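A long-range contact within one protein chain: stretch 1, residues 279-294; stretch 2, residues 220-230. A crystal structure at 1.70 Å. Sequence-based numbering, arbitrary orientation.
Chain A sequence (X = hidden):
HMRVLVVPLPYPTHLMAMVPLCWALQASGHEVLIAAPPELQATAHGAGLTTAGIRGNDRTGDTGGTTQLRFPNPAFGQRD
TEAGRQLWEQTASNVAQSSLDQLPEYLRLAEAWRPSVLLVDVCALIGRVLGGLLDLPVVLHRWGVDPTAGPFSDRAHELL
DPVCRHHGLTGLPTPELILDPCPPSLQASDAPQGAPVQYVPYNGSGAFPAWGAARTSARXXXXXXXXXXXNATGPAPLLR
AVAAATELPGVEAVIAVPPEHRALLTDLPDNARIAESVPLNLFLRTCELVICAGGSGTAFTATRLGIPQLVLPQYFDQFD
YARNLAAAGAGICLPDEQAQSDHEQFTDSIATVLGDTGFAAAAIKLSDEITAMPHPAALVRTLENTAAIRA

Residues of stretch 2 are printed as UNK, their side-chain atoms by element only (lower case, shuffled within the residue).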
# COMPACT_ATOMS: atom_id res chain seq x y z
N PRO A 279 12.62 -6.83 1.02
CA PRO A 279 11.66 -7.53 0.14
C PRO A 279 12.39 -8.30 -0.95
O PRO A 279 13.22 -7.73 -1.70
CB PRO A 279 10.90 -6.34 -0.50
CG PRO A 279 10.78 -5.39 0.65
CD PRO A 279 12.20 -5.44 1.28
N LEU A 280 12.06 -9.60 -1.05
CA LEU A 280 12.71 -10.48 -1.98
C LEU A 280 12.84 -9.93 -3.39
O LEU A 280 13.86 -10.05 -4.05
CB LEU A 280 11.85 -11.73 -2.00
CG LEU A 280 12.61 -13.00 -2.00
CD1 LEU A 280 13.45 -12.95 -0.76
CD2 LEU A 280 11.54 -14.12 -2.05
N ASN A 281 11.78 -9.33 -3.89
CA ASN A 281 11.76 -8.94 -5.26
C ASN A 281 12.76 -7.85 -5.59
O ASN A 281 13.12 -7.66 -6.74
CB ASN A 281 10.30 -8.53 -5.61
CG ASN A 281 9.95 -7.19 -5.07
OD1 ASN A 281 9.31 -7.07 -4.02
ND2 ASN A 281 10.35 -6.16 -5.79
N LEU A 282 13.24 -7.13 -4.58
CA LEU A 282 14.23 -6.08 -4.81
C LEU A 282 15.59 -6.62 -5.27
O LEU A 282 16.34 -5.91 -5.96
CB LEU A 282 14.37 -5.22 -3.55
CG LEU A 282 13.09 -4.48 -3.15
CD1 LEU A 282 13.25 -3.68 -1.85
CD2 LEU A 282 12.69 -3.55 -4.36
N PHE A 283 15.92 -7.87 -4.95
CA PHE A 283 17.25 -8.41 -5.29
C PHE A 283 17.23 -9.81 -5.88
O PHE A 283 18.26 -10.34 -6.32
CB PHE A 283 18.13 -8.43 -4.05
CG PHE A 283 17.65 -9.39 -2.98
CD1 PHE A 283 18.02 -10.72 -3.01
CD2 PHE A 283 16.89 -8.93 -1.92
CE1 PHE A 283 17.61 -11.60 -1.97
CE2 PHE A 283 16.46 -9.77 -0.93
CZ PHE A 283 16.80 -11.14 -0.97
N LEU A 284 16.07 -10.44 -5.90
CA LEU A 284 16.05 -11.81 -6.32
C LEU A 284 16.53 -12.06 -7.76
O LEU A 284 17.07 -13.14 -8.07
CB LEU A 284 14.68 -12.43 -6.02
CG LEU A 284 14.69 -13.92 -5.77
CD1 LEU A 284 15.64 -14.50 -4.65
CD2 LEU A 284 13.25 -14.39 -5.52
N ARG A 285 16.36 -11.10 -8.67
CA ARG A 285 16.86 -11.31 -10.03
C ARG A 285 18.38 -11.57 -10.10
O ARG A 285 18.89 -12.11 -11.11
CB ARG A 285 16.49 -10.08 -10.86
CG ARG A 285 15.03 -10.03 -11.13
CD ARG A 285 14.76 -8.64 -11.82
NE ARG A 285 13.32 -8.34 -12.04
CZ ARG A 285 12.45 -7.93 -11.10
NH1 ARG A 285 12.80 -7.77 -9.83
NH2 ARG A 285 11.15 -7.70 -11.42
N THR A 286 19.12 -11.18 -9.07
CA THR A 286 20.54 -11.44 -9.08
C THR A 286 20.87 -12.80 -8.46
O THR A 286 22.07 -13.09 -8.21
CB THR A 286 21.32 -10.44 -8.21
OG1 THR A 286 20.99 -10.63 -6.83
CG2 THR A 286 20.98 -9.00 -8.61
N CYS A 287 19.86 -13.62 -8.20
CA CYS A 287 20.14 -14.96 -7.53
C CYS A 287 19.93 -16.09 -8.50
O CYS A 287 19.03 -15.98 -9.41
CB CYS A 287 19.18 -15.17 -6.39
SG CYS A 287 19.46 -14.00 -5.01
N GLU A 288 20.70 -17.20 -8.35
CA GLU A 288 20.50 -18.27 -9.33
C GLU A 288 19.61 -19.40 -8.74
O GLU A 288 19.25 -20.31 -9.47
CB GLU A 288 21.87 -18.90 -9.69
CG GLU A 288 22.68 -17.98 -10.60
CD GLU A 288 23.99 -18.65 -10.94
OE1 GLU A 288 23.95 -19.65 -11.66
OE2 GLU A 288 25.01 -18.24 -10.41
N LEU A 289 19.29 -19.31 -7.45
CA LEU A 289 18.52 -20.37 -6.78
C LEU A 289 17.86 -19.78 -5.54
O LEU A 289 18.50 -18.88 -4.93
CB LEU A 289 19.45 -21.55 -6.42
CG LEU A 289 18.90 -22.73 -5.60
CD1 LEU A 289 17.84 -23.48 -6.40
CD2 LEU A 289 20.01 -23.67 -5.11
N VAL A 290 16.63 -20.23 -5.18
CA VAL A 290 16.02 -19.82 -3.96
C VAL A 290 15.82 -21.09 -3.12
O VAL A 290 15.32 -22.07 -3.69
CB VAL A 290 14.62 -19.17 -4.15
CG1 VAL A 290 14.00 -18.83 -2.73
CG2 VAL A 290 14.86 -17.92 -4.91
N ILE A 291 16.27 -21.11 -1.87
CA ILE A 291 15.93 -22.31 -1.03
C ILE A 291 14.84 -21.78 -0.10
O ILE A 291 15.03 -20.78 0.62
CB ILE A 291 17.16 -22.78 -0.13
CG1 ILE A 291 18.31 -23.31 -1.01
CG2 ILE A 291 16.72 -23.91 0.83
CD1 ILE A 291 19.68 -23.41 -0.34
N CYS A 292 13.70 -22.47 -0.08
CA CYS A 292 12.56 -22.00 0.69
C CYS A 292 11.71 -23.16 1.17
O CYS A 292 12.00 -24.32 0.85
CB CYS A 292 11.72 -21.04 -0.15
SG CYS A 292 11.06 -21.76 -1.71
N ALA A 293 10.61 -22.87 1.84
CA ALA A 293 9.80 -24.00 2.37
C ALA A 293 8.59 -24.25 1.42
O ALA A 293 7.83 -25.26 1.59
CB ALA A 293 9.33 -23.67 3.80
N GLY A 294 8.38 -23.37 0.42
CA GLY A 294 7.29 -23.56 -0.53
C GLY A 294 6.05 -22.70 -0.26
O GLY A 294 5.05 -22.83 -0.91
N UNK A 220 25.02 -16.87 -6.46
CA UNK A 220 24.24 -16.31 -5.36
C UNK A 220 22.99 -17.17 -5.13
O UNK A 220 22.19 -17.41 -6.05
c UNK A 220 23.08 -12.61 -4.82
c UNK A 220 23.14 -14.17 -4.59
n UNK A 220 23.47 -9.97 -5.46
n UNK A 220 25.67 -10.04 -4.92
n UNK A 220 24.35 -11.92 -4.69
c UNK A 220 23.85 -14.86 -5.71
c UNK A 220 24.51 -10.64 -5.01
N UNK A 221 22.82 -17.67 -3.91
CA UNK A 221 21.73 -18.53 -3.52
C UNK A 221 21.00 -17.78 -2.41
O UNK A 221 21.62 -17.43 -1.39
c UNK A 221 22.33 -19.84 -2.96
c UNK A 221 21.24 -20.75 -2.25
c UNK A 221 23.01 -20.61 -4.10
N UNK A 222 19.68 -17.54 -2.56
CA UNK A 222 18.94 -16.92 -1.47
C UNK A 222 18.22 -18.00 -0.63
O UNK A 222 17.49 -18.82 -1.21
s UNK A 222 16.78 -15.19 -0.81
c UNK A 222 17.92 -15.91 -2.02
N UNK A 223 18.28 -17.90 0.69
CA UNK A 223 17.55 -18.76 1.61
C UNK A 223 16.53 -17.85 2.25
O UNK A 223 16.90 -16.86 2.90
c UNK A 223 17.62 -20.09 3.77
c UNK A 223 20.67 -20.62 3.04
c UNK A 223 19.51 -20.28 2.02
c UNK A 223 18.49 -19.39 2.69
N UNK A 224 15.24 -18.16 2.00
CA UNK A 224 14.16 -17.29 2.43
C UNK A 224 13.05 -18.16 3.04
O UNK A 224 12.47 -19.07 2.35
c UNK A 224 13.66 -16.53 1.23
s UNK A 224 12.37 -15.33 1.79
N UNK A 225 12.90 -17.99 4.36
CA UNK A 225 11.91 -18.71 5.18
C UNK A 225 11.18 -17.66 6.05
O UNK A 225 11.84 -16.79 6.63
c UNK A 225 14.69 -22.97 4.52
c UNK A 225 12.99 -20.90 5.08
s UNK A 225 13.93 -22.12 5.93
c UNK A 225 12.58 -19.81 6.02
N UNK A 226 9.84 -17.71 6.06
CA UNK A 226 9.04 -16.73 6.84
C UNK A 226 8.83 -17.03 8.33
O UNK A 226 9.24 -18.08 8.85
N UNK A 227 8.24 -16.07 9.02
CA UNK A 227 7.94 -16.19 10.39
C UNK A 227 7.07 -17.39 10.68
O UNK A 227 7.32 -18.16 11.63
n UNK A 227 7.59 -12.52 12.68
c UNK A 227 6.38 -13.33 12.42
c UNK A 227 7.80 -11.28 12.24
c UNK A 227 7.22 -14.90 10.76
n UNK A 227 6.88 -10.70 11.50
c UNK A 227 6.82 -14.76 12.19
n UNK A 227 8.94 -10.64 12.54
N UNK A 228 5.99 -17.56 9.91
CA UNK A 228 5.04 -18.63 10.36
C UNK A 228 5.72 -19.99 10.27
O UNK A 228 5.55 -20.78 11.18
c UNK A 228 3.70 -18.70 9.58
c UNK A 228 2.69 -17.59 9.75
c UNK A 228 1.16 -18.87 11.72
s UNK A 228 1.95 -17.26 11.36
N UNK A 229 6.41 -20.23 9.17
CA UNK A 229 7.12 -21.50 8.98
C UNK A 229 8.15 -21.73 10.09
O UNK A 229 8.06 -22.74 10.72
c UNK A 229 7.76 -21.61 7.58
c UNK A 229 8.54 -22.96 7.47
c UNK A 229 6.64 -21.59 6.50
N UNK A 230 9.03 -20.78 10.37
CA UNK A 230 10.08 -20.96 11.40
C UNK A 230 9.55 -21.00 12.82
O UNK A 230 10.14 -21.68 13.67
c UNK A 230 11.96 -19.94 9.92
c UNK A 230 12.90 -18.72 9.87
c UNK A 230 11.23 -19.92 11.26
c UNK A 230 12.72 -21.31 9.84
O HOH W 1 25.19 -15.79 -9.12
O HOH W 2 9.37 -20.26 2.42

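Position 220 carries seven side-chain atoms: three carbons in a row, a nitrogen, then a carbon bearing two more nitrogens. One terminal nitrogen lies 2.9 Å from Thr286 OG1, the hydroxyl lying at the edge of the group, near its plane. That terminal group is a guanidinium, so the residue is Arg220, and that nitrogen is NH1, which donates to Thr286 OG1. Arg220 extends with chi1 and chi2 both t. Thr286 OG1 in turn donates to Phe283 O (2.8 Å), so its proton is committed and the oxygen is free to accept. The backbone is held too: Glu288 N donates to Arg220 O at 2.7 Å, with an angle of 166° at the hydrogen, and a water accepts from Arg220 N (2.9 Å) while donating to Glu288 OE2 (2.8 Å).

At 221 there are three carbons, one carrying the other two; one of the outer pair lies 3.6 Å from Ile291 CD1 and 4.3 Å from Leu289 CD2. A fork at the first atom with no extension means valine, Val221, and that carbon is CG1.

Position 222 has one carbon and one sulfur. The sulfur lies 3.9 Å from Phe283 CE1 and 4.0 Å from Leu280 CD1, and sits 81° off the ring normal, so it meets the ring at its edge; the CB also packs against Leu284 CD1 at 3.8 Å. One carbon and one sulfur make it Cys222, which turns to the other face of the sheet from Val221.

At 223 four carbons fork at the first, one arm two carbons long, and the inner carbon of that arm is 3.9 Å from Ile291 CD1. This identifies isoleucine, the inner carbon being CG1; Ile223 returns to the face of Val221.

Position 224 again shows one carbon then one sulfur, the sulfur reaching Leu280 CD1 at 3.7 Å: a second cysteine, Cys224.

At 225 the chain is unbranched: two carbons, a sulfur and a last carbon, which lies 4.3 Å from Ile291 CG2. Hence methionine, with that carbon as CE; although CA-to-CB points sideways, the end of Met225 comes nearer.

Position 226 has no side-chain atoms and is glycine. Gly226 occupies the N-cap position, and its O accepts from the backbone N of position 230 at 3.1 Å.

Position 227, out of reach of stretch 1, repeats the guanidinium pattern: Arg227. Position 228, likewise out of reach, repeats the unbranched thioether: Met228. Position 229 has three carbons forked at the first, an outer one 3.8 Å from Ala293 CB, giving Val229 and its CG1. Position 230, with no contact to stretch 1, has four carbons forked at the second: Leu230.

The contact is a parallel strand pairing, the two axes 4.7 Å apart at closest approach and 22° from parallel. Cys222 N donates to Leu289 O (3.0 Å), Ile291 N to Cys222 O (2.7 Å), and Cys224 N to Ile291 O (3.0 Å), so Cys222 and Ile291 each use both their own N and their own O, two successive peptide units, in bonds across to the other strand. Alternation sends Val221 and Ile223 against Ile291, while Cys222 and Cys224 meet Leu280 on the opposite face. Together the stretches bury 776 Å².

Stretch 2 220-230: RVCICMGRMVL
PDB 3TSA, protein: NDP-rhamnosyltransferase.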